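Local coordinates for SVS_variant_AS1 (Streptomyces sp. CWA1, PDB 6TJA), which probably cyclises geranylgeranyl diphosphate to the diterpene spiroviolene, as an engineered ancestral variant of a class I bacterial terpene synthase, at residues S19-V25 against A61-A67; R72-T76 against M194-A198. All coordinates share one frame; numbering follows the deposited sequence.

Contact 1 of 2, residues S19-V25 against A61-A67; sequences SAIHPRV and ARFAPTA
His22 reaches across to the 61-67 loop with the edge of its imidazole. His22 NE2 donates to Ala67 O at 2.6 Å in a nearly straight bond (172°), on a lone pair of that carbonyl. CG lies anti to the backbone N (chi1 -162°), which swings the ring toward Ala67. At the far side of the ring, His22 ND1 accepts from Arg24 N at 3.0 Å. Both bonds lie close to the ring plane, so they fix its rotation and are consistent with the proton on NE2. His22 N also donates to Ala61 O at 2.9 Å, from above the carbonyl plane. Pro65 O receives a CA-H...O contact from His22 CA at 3.4 Å. Ile21 crosses the Arg62 side chain, with CD1 3.7 Å from Arg62 CG and over one face of the guanidinium. That guanidinium is turned edge-on to a water, which bridges Arg62 NH1 to Ser19 OG. Its main partner is Asp58, and Ser19 OG also bonds Glu307. Val25 CG2 packs on Ala61 CB at 3.7 Å. The two loops thus join the chain before helix 25-38 to the link from helix 56-61 to helix 70-91, while Ala20 and Pro65 also touch helix 289-309.

Contact 2 of 2, residues R72-T76 against M194-A198; sequences RLLAT and MLEIA
Arg72 and Ala198 bring their backbones close, CA to CA 4.6 Å, and the gap widens to 6.1 Å between the CA atoms of Thr76 and Met194. Arg72 lays its extended chain across the end of the 194-198 segment. Arg72 NH1 donates to Ile197 O at 2.9 Å, almost straight (171°) and in the guanidinium plane. Arg72 CB also lies close to Ala198 O. A leucine in its place would probably leave Ile197 O without this donor and lose the polar tie between the two segments. Thr76 uses both branches. Thr76 OG1 sits between the backbone N and the carbonyl carbon (chi1 58°), where it donates back to Arg72 O at 3.0 Å and so spends its proton within its own helix. Thr76 CG2 meets Ile197 CG2 at 3.8 Å. Helix 70-91 packs here on the short helix 195-199 and the residue before it, within the all-helical terpene synthase fold. The far end of helix 70-91 carries a DDHRCD sequence, which fits the aspartate-rich motif that binds magnesium in class I relatives. The Met194 side chain runs antiparallel alongside that of Thr76. Met194 SD lies 3.6 Å from Thr76 CB, and the bend at chi3 (-71°) brings Met194 CE to 3.4 Å from Thr76 O. Ala198 CB rests beside Thr76 OG1, and Phe60 of helix 56-61 touches Thr76, Met194 and Ala198.

Contact 1 is partly buried and lies farther from the chain centre, about 17 Å against about 14 Å for contact 2, which is a buried contact. Contact 1 joins two loops; contact 2 joins helix 70-91 to the short helix 195-199. The first relies on backbone and imidazole hydrogen bonds, with waters at one end and salt bridges to outside residues at both. The second mixes side-chain packing with one arginine bond to a carbonyl. The two follow one another along the chain and touch directly. His22 CG packs on Leu73 CD2 at 3.4 Å, and Ala64 CB meets Ala198 CB at 3.9 Å. Loop 61-67 therefore touches both loop 19-25 and helix 195-199.

Contact 1 of 2, residues S19-V25 against A61-A67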
loop_
_atom_site.group_PDB
_atom_site.type_symbol
_atom_site.label_atom_id
_atom_site.label_comp_id
_atom_site.label_asym_id
_atom_site.label_seq_id
_atom_site.Cartn_x
_atom_site.Cartn_y
_atom_site.Cartn_z
ATOM N N SER A 19 27.830 -10.222 9.277
ATOM C CA SER A 19 27.716 -9.044 10.161
ATOM C C SER A 19 28.702 -7.991 9.666
ATOM O O SER A 19 29.889 -8.280 9.637
ATOM C CB SER A 19 27.950 -9.407 11.587
ATOM O OG SER A 19 28.018 -8.218 12.344
ATOM N N ALA A 20 28.237 -6.809 9.283
ATOM C CA ALA A 20 29.143 -5.715 8.871
ATOM C C ALA A 20 28.464 -4.381 9.119
ATOM O O ALA A 20 27.206 -4.324 9.106
ATOM C CB ALA A 20 29.532 -5.865 7.405
ATOM N N ILE A 21 29.276 -3.340 9.270
ATOM C CA ILE A 21 28.780 -1.971 9.552
ATOM C C ILE A 21 29.537 -0.953 8.700
ATOM O O ILE A 21 30.743 -1.147 8.451
ATOM C CB ILE A 21 28.851 -1.710 11.057
ATOM C CG1 ILE A 21 28.105 -0.415 11.406
ATOM C CG2 ILE A 21 30.284 -1.788 11.588
ATOM C CD1 ILE A 21 27.568 -0.412 12.822
ATOM N N HIS A 22 28.823 0.072 8.238
ATOM C CA HIS A 22 29.395 1.098 7.340
ATOM C C HIS A 22 30.613 1.739 8.011
ATOM O O HIS A 22 30.551 2.138 9.169
ATOM C CB HIS A 22 28.329 2.111 6.962
ATOM C CG HIS A 22 28.696 2.893 5.755
ATOM N ND1 HIS A 22 29.665 3.853 5.792
ATOM C CD2 HIS A 22 28.244 2.849 4.481
ATOM C CE1 HIS A 22 29.792 4.398 4.600
ATOM N NE2 HIS A 22 28.958 3.765 3.752
ATOM N N PRO A 23 31.774 1.859 7.323
ATOM C CA PRO A 23 32.942 2.518 7.921
ATOM C C PRO A 23 32.724 3.987 8.317
ATOM O O PRO A 23 33.459 4.474 9.111
ATOM C CB PRO A 23 34.048 2.425 6.851
ATOM C CG PRO A 23 33.375 1.953 5.577
ATOM C CD PRO A 23 32.055 1.304 5.984
ATOM N N ARG A 24 31.699 4.656 7.789
ATOM C CA ARG A 24 31.404 6.071 8.118
ATOM C C ARG A 24 30.206 6.164 9.058
ATOM O O ARG A 24 29.585 7.236 9.113
ATOM C CB ARG A 24 31.183 6.834 6.814
ATOM C CG ARG A 24 32.316 6.631 5.818
ATOM C CD ARG A 24 33.515 7.504 6.153
ATOM N NE ARG A 24 33.110 8.885 5.968
ATOM C CZ ARG A 24 33.826 9.961 6.264
ATOM N NH1 ARG A 24 35.049 9.844 6.739
ATOM N NH2 ARG A 24 33.295 11.155 6.074
ATOM N N VAL A 25 29.898 5.107 9.807
ATOM C CA VAL A 25 28.696 5.091 10.693
ATOM C C VAL A 25 28.719 6.318 11.621
ATOM O O VAL A 25 27.685 6.999 11.700
ATOM C CB VAL A 25 28.541 3.776 11.483
ATOM C CG1 VAL A 25 29.758 3.428 12.334
ATOM C CG2 VAL A 25 27.305 3.824 12.348
ATOM N N ALA A 61 23.280 1.379 9.193
ATOM C CA ALA A 61 24.678 1.250 8.729
ATOM C C ALA A 61 25.060 -0.233 8.611
ATOM O O ALA A 61 26.027 -0.570 7.886
ATOM C CB ALA A 61 25.590 2.010 9.678
ATOM N N ARG A 62 24.352 -1.094 9.336
ATOM C CA ARG A 62 24.465 -2.571 9.248
ATOM C C ARG A 62 23.655 -3.150 8.077
ATOM O O ARG A 62 23.989 -4.268 7.633
ATOM C CB ARG A 62 24.031 -3.197 10.566
ATOM C CG ARG A 62 24.900 -2.767 11.739
ATOM C CD ARG A 62 24.225 -3.272 13.005
ATOM N NE ARG A 62 24.936 -2.884 14.203
ATOM C CZ ARG A 62 26.002 -3.508 14.673
ATOM N NH1 ARG A 62 26.466 -4.585 14.063
ATOM N NH2 ARG A 62 26.595 -3.063 15.761
ATOM N N PHE A 63 22.669 -2.437 7.581
ATOM C CA PHE A 63 21.875 -2.891 6.458
ATOM C C PHE A 63 22.561 -2.575 5.145
ATOM O O PHE A 63 22.492 -3.324 4.244
ATOM C CB PHE A 63 20.504 -2.229 6.469
ATOM C CG PHE A 63 19.529 -2.873 7.375
ATOM C CD1 PHE A 63 19.808 -3.021 8.702
ATOM C CD2 PHE A 63 18.345 -3.350 6.894
ATOM C CE1 PHE A 63 18.925 -3.624 9.540
ATOM C CE2 PHE A 63 17.451 -3.960 7.723
ATOM C CZ PHE A 63 17.738 -4.089 9.049
ATOM N N ALA A 64 23.259 -1.456 5.090
ATOM C CA ALA A 64 23.935 -1.011 3.890
ATOM C C ALA A 64 25.364 -0.600 4.223
ATOM O O ALA A 64 25.719 0.542 4.152
ATOM C CB ALA A 64 23.168 0.135 3.292
ATOM N N PRO A 65 26.180 -1.562 4.578
ATOM C CA PRO A 65 27.517 -1.224 5.025
ATOM C C PRO A 65 28.539 -0.786 3.977
ATOM O O PRO A 65 29.593 -0.476 4.381
ATOM C CB PRO A 65 27.949 -2.465 5.781
ATOM C CG PRO A 65 27.207 -3.562 5.149
ATOM C CD PRO A 65 25.948 -3.008 4.576
ATOM N N THR A 66 28.238 -0.790 2.687
ATOM C CA THR A 66 29.191 -0.320 1.650
ATOM C C THR A 66 28.553 0.789 0.816
ATOM O O THR A 66 29.117 1.122 -0.230
ATOM C CB THR A 66 29.707 -1.494 0.822
ATOM O OG1 THR A 66 28.622 -1.969 0.027
ATOM C CG2 THR A 66 30.247 -2.601 1.696
ATOM N N ALA A 67 27.453 1.377 1.297
ATOM C CA ALA A 67 26.779 2.535 0.668
ATOM C C ALA A 67 27.836 3.573 0.282
ATOM O O ALA A 67 28.550 4.064 1.201
ATOM C CB ALA A 67 25.777 3.113 1.631
HETATM O O HOH W 1 25.804 -6.240 11.979
HETATM O O HOH W 2 25.122 -6.229 9.129
#

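Contact 2 of 2, residues R72-T76 against M194-A198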
loop_
_atom_site.group_PDB
_atom_site.type_symbol
_atom_site.label_atom_id
_atom_site.label_comp_id
_atom_site.label_asym_id
_atom_site.label_seq_id
_atom_site.Cartn_x
_atom_site.Cartn_y
_atom_site.Cartn_z
ATOM N N ARG A 72 23.010 9.208 1.185
ATOM C CA ARG A 72 21.945 8.185 0.987
ATOM C C ARG A 72 21.789 7.375 2.272
ATOM O O ARG A 72 20.651 7.103 2.648
ATOM C CB ARG A 72 22.246 7.281 -0.201
ATOM C CG ARG A 72 22.090 7.972 -1.545
ATOM C CD ARG A 72 22.556 7.015 -2.620
ATOM N NE ARG A 72 22.323 7.522 -3.952
ATOM C CZ ARG A 72 21.359 7.140 -4.790
ATOM N NH1 ARG A 72 20.405 6.270 -4.448
ATOM N NH2 ARG A 72 21.349 7.683 -5.994
ATOM N N LEU A 73 22.898 7.035 2.937
ATOM C CA LEU A 73 22.857 6.285 4.212
ATOM C C LEU A 73 22.251 7.192 5.277
ATOM O O LEU A 73 21.566 6.669 6.180
ATOM C CB LEU A 73 24.264 5.814 4.603
ATOM C CG LEU A 73 24.349 5.062 5.924
ATOM C CD1 LEU A 73 23.423 3.841 5.918
ATOM C CD2 LEU A 73 25.769 4.646 6.211
ATOM N N LEU A 74 22.512 8.502 5.200
ATOM C CA LEU A 74 21.932 9.450 6.180
ATOM C C LEU A 74 20.411 9.464 6.013
ATOM O O LEU A 74 19.719 9.300 7.014
ATOM C CB LEU A 74 22.517 10.858 6.010
ATOM C CG LEU A 74 21.851 11.938 6.864
ATOM C CD1 LEU A 74 21.868 11.541 8.339
ATOM C CD2 LEU A 74 22.537 13.285 6.638
ATOM N N ALA A 75 19.922 9.680 4.797
ATOM C CA ALA A 75 18.479 9.862 4.528
ATOM C C ALA A 75 17.718 8.609 4.993
ATOM O O ALA A 75 16.728 8.740 5.739
ATOM C CB ALA A 75 18.268 10.153 3.070
ATOM N N THR A 76 18.195 7.423 4.625
ATOM C CA THR A 76 17.540 6.146 5.017
ATOM C C THR A 76 17.656 5.988 6.540
ATOM O O THR A 76 16.644 5.647 7.154
ATOM C CB THR A 76 18.110 4.989 4.201
ATOM O OG1 THR A 76 19.516 4.966 4.432
ATOM C CG2 THR A 76 17.826 5.134 2.722
ATOM N N MET A 194 14.319 0.524 1.702
ATOM C CA MET A 194 15.347 1.603 1.649
ATOM C C MET A 194 16.738 1.070 1.256
ATOM O O MET A 194 17.619 1.907 1.064
ATOM C CB MET A 194 15.492 2.300 2.996
ATOM C CG MET A 194 14.250 2.999 3.447
ATOM S SD MET A 194 14.688 4.044 4.807
ATOM C CE MET A 194 15.015 2.880 6.125
ATOM N N LEU A 195 16.957 -0.224 1.110
ATOM C CA LEU A 195 18.258 -0.757 0.722
ATOM C C LEU A 195 18.776 -0.186 -0.594
ATOM O O LEU A 195 19.853 0.277 -0.670
ATOM C CB LEU A 195 18.258 -2.274 0.679
ATOM C CG LEU A 195 18.286 -3.102 1.953
ATOM C CD1 LEU A 195 17.966 -4.569 1.780
ATOM C CD2 LEU A 195 19.556 -2.921 2.750
ATOM N N GLU A 196 17.937 -0.220 -1.599
ATOM C CA GLU A 196 18.183 0.271 -2.920
ATOM C C GLU A 196 18.539 1.735 -2.934
ATOM O O GLU A 196 19.336 2.172 -3.694
ATOM C CB GLU A 196 16.874 0.160 -3.655
ATOM C CG GLU A 196 16.838 -0.862 -4.704
ATOM C CD GLU A 196 15.736 -0.603 -5.650
ATOM O OE1 GLU A 196 14.594 -0.800 -5.308
ATOM O OE2 GLU A 196 16.035 -0.222 -6.754
ATOM N N ILE A 197 17.848 2.475 -2.101
ATOM C CA ILE A 197 18.002 3.948 -1.950
ATOM C C ILE A 197 19.363 4.226 -1.298
ATOM O O ILE A 197 20.055 5.144 -1.751
ATOM C CB ILE A 197 16.795 4.540 -1.193
ATOM C CG1 ILE A 197 15.500 4.324 -1.993
ATOM C CG2 ILE A 197 17.021 6.004 -0.884
ATOM C CD1 ILE A 197 14.260 4.800 -1.304
ATOM N N ALA A 198 19.756 3.500 -0.286
ATOM C CA ALA A 198 21.013 3.762 0.359
ATOM C C ALA A 198 22.203 3.472 -0.548
ATOM O O ALA A 198 23.108 4.223 -0.674
ATOM C CB ALA A 198 21.127 2.938 1.606
#